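Local coordinates for protein lysozyme (Penaeus vannamei, PDB 6UKC) that probably hydrolyses beta-1,4 linkages between N-acetylmuramic acid and N-acetylglucosamine in bacterial peptidoglycan, and those of chitodextrins, as a C-type lysozyme, at residues Lys28-Ile33 and Glu89-Ala94. Numbering follows the deposited sequence.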
loop_
_atom_site.group_PDB
_atom_site.type_symbol
_atom_site.label_atom_id
_atom_site.label_comp_id
_atom_site.label_asym_id
_atom_site.label_seq_id
_atom_site.Cartn_x
_atom_site.Cartn_y
_atom_site.Cartn_z
ATOM N N LYS A 28 -2.037 -7.318 8.660
ATOM C CA LYS A 28 -2.721 -8.320 7.786
ATOM C C LYS A 28 -3.300 -7.599 6.562
ATOM O O LYS A 28 -3.248 -8.170 5.441
ATOM C CB LYS A 28 -3.780 -9.113 8.557
ATOM C CG LYS A 28 -4.990 -8.325 9.037
ATOM C CD LYS A 28 -5.776 -9.100 10.062
ATOM C CE LYS A 28 -7.176 -8.574 10.285
ATOM N NZ LYS A 28 -7.835 -9.357 11.366
ATOM N N ASN A 29 -3.796 -6.372 6.755
ATOM C CA ASN A 29 -4.393 -5.574 5.657
ATOM C C ASN A 29 -3.277 -5.099 4.715
ATOM O O ASN A 29 -3.490 -5.170 3.488
ATOM C CB ASN A 29 -5.284 -4.453 6.192
ATOM C CG ASN A 29 -6.665 -4.953 6.573
ATOM O OD1 ASN A 29 -7.379 -5.462 5.726
ATOM N ND2 ASN A 29 -7.026 -4.877 7.847
ATOM N N TRP A 30 -2.144 -4.596 5.223
ATOM C CA TRP A 30 -1.119 -4.037 4.299
ATOM C C TRP A 30 -0.464 -5.195 3.527
ATOM O O TRP A 30 -0.253 -5.059 2.290
ATOM C CB TRP A 30 -0.099 -3.127 5.017
ATOM C CG TRP A 30 -0.640 -1.809 5.487
ATOM C CD1 TRP A 30 -0.497 -1.286 6.742
ATOM C CD2 TRP A 30 -1.357 -0.811 4.719
ATOM N NE1 TRP A 30 -1.096 -0.053 6.823
ATOM C CE2 TRP A 30 -1.636 0.267 5.600
ATOM C CE3 TRP A 30 -1.802 -0.717 3.392
ATOM C CZ2 TRP A 30 -2.332 1.405 5.199
ATOM C CZ3 TRP A 30 -2.510 0.400 2.998
ATOM C CH2 TRP A 30 -2.757 1.452 3.886
ATOM N N VAL A 31 -0.181 -6.317 4.192
ATOM C CA VAL A 31 0.432 -7.502 3.510
ATOM C C VAL A 31 -0.463 -7.943 2.332
ATOM O O VAL A 31 0.052 -8.154 1.170
ATOM C CB VAL A 31 0.667 -8.639 4.518
ATOM C CG1 VAL A 31 1.033 -9.946 3.840
ATOM C CG2 VAL A 31 1.723 -8.257 5.557
ATOM N N CYS A 32 -1.759 -8.109 2.598
ATOM C CA CYS A 32 -2.740 -8.579 1.590
ATOM C C CYS A 32 -2.748 -7.598 0.403
ATOM O O CYS A 32 -2.672 -8.082 -0.790
ATOM C CB CYS A 32 -4.134 -8.727 2.176
ATOM S SG CYS A 32 -5.260 -9.555 1.029
ATOM N N ILE A 33 -2.856 -6.293 0.706
ATOM C CA ILE A 33 -2.922 -5.224 -0.331
ATOM C C ILE A 33 -1.635 -5.269 -1.153
ATOM O O ILE A 33 -1.774 -5.304 -2.402
ATOM C CB ILE A 33 -3.213 -3.839 0.264
ATOM C CG1 ILE A 33 -4.647 -3.793 0.795
ATOM C CG2 ILE A 33 -2.962 -2.738 -0.765
ATOM C CD1 ILE A 33 -4.900 -2.648 1.743
ATOM N N GLU A 89 8.071 6.040 3.235
ATOM C CA GLU A 89 7.197 7.086 2.626
ATOM C C GLU A 89 5.978 6.414 1.983
ATOM O O GLU A 89 4.883 7.015 2.027
ATOM C CB GLU A 89 7.966 7.895 1.589
ATOM C CG GLU A 89 9.106 8.703 2.165
ATOM C CD GLU A 89 8.706 9.977 2.881
ATOM O OE1 GLU A 89 9.617 10.804 3.066
ATOM O OE2 GLU A 89 7.500 10.151 3.233
ATOM N N ALA A 90 6.167 5.217 1.405
ATOM C CA ALA A 90 5.078 4.384 0.843
ATOM C C ALA A 90 4.042 4.164 1.941
ATOM O O ALA A 90 2.859 4.495 1.717
ATOM C CB ALA A 90 5.606 3.074 0.297
ATOM N N LEU A 91 4.500 3.726 3.117
ATOM C CA LEU A 91 3.607 3.431 4.259
ATOM C C LEU A 91 2.969 4.747 4.727
ATOM O O LEU A 91 1.697 4.805 4.811
ATOM C CB LEU A 91 4.438 2.728 5.332
ATOM C CG LEU A 91 3.709 2.349 6.623
ATOM C CD1 LEU A 91 2.465 1.500 6.353
ATOM C CD2 LEU A 91 4.657 1.625 7.554
ATOM N N ARG A 92 3.792 5.783 4.970
ATOM C CA ARG A 92 3.268 7.084 5.449
ATOM C C ARG A 92 2.135 7.516 4.499
ATOM O O ARG A 92 1.030 7.863 4.992
ATOM C CB ARG A 92 4.397 8.104 5.584
ATOM C CG ARG A 92 3.986 9.403 6.266
ATOM C CD ARG A 92 5.183 10.325 6.485
ATOM N NE ARG A 92 6.053 9.755 7.510
ATOM C CZ ARG A 92 7.374 9.570 7.403
ATOM N NH1 ARG A 92 8.035 9.978 6.333
ATOM N NH2 ARG A 92 8.048 9.025 8.400
ATOM N N CYS A 93 2.352 7.405 3.182
ATOM C CA CYS A 93 1.377 7.896 2.176
ATOM C C CYS A 93 0.151 6.963 2.104
ATOM O O CYS A 93 -1.021 7.476 1.968
ATOM C CB CYS A 93 2.034 8.077 0.817
ATOM S SG CYS A 93 0.901 8.722 -0.435
ATOM N N ALA A 94 0.355 5.649 2.215
ATOM C CA ALA A 94 -0.774 4.682 2.252
ATOM C C ALA A 94 -1.649 5.003 3.479
ATOM O O ALA A 94 -2.880 5.057 3.343
ATOM C CB ALA A 94 -0.281 3.243 2.226
#
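Trp30 is the one residue of 28-33 that touches 89-94, through Leu91 and Ala94. The contact lies near the centre of the chain, and all three residues are buried.

The first interaction is a CH-pi contact. Leu91 CD1 sits over one face of the indole, displaced toward the rim. It lies 4.2 Å from the centroid of the five-membered ring of Trp30, 23° off the ring normal. Its nearest ring atom is Trp30 NE1, at 3.9 Å from Leu91 CD1. Leu91 leaves its backbone without aiming at helix 24-38. With CG anti to the backbone N (chi1 179°), the branch swings across and lays CD1 on the indole.

The second interaction is plain apolar packing at the six-membered ring. Ala94 CB approaches obliquely and touches Trp30 CH2 at 3.5 Å. Here Trp30 and Ala94 leave their backbones toward each other. The small methyl lets the indole come close to the backbone of helix 88-105, and Trp30 CH2 also lies 3.6 Å from Ala94 O. Leu91 and Ala94 are one helical turn apart, so they meet different ends of the same indole.

No hydrogen bond or salt bridge joins the two segments.

Tyr111 and Trp114 also meet Trp30 edge-to-face, Phe58 meets it with the planes inclined, and Leu16 of helix 9-20 touches it. Disulfides tie each helix to other parts of the chain: Cys32 to Cys121, and Cys93 to Cys75.

Helices 24-38 and 88-105 belong to the helical domain of the C-type lysozyme fold, and Trp30 with Tyr111 and Trp114 forms part of that domain's aromatic core. The chemistry of the contact implies cohesion by dispersion and close fit, with the indole bridging a backbone separation of 8.8 Å between Trp30 CA and Leu91 CA.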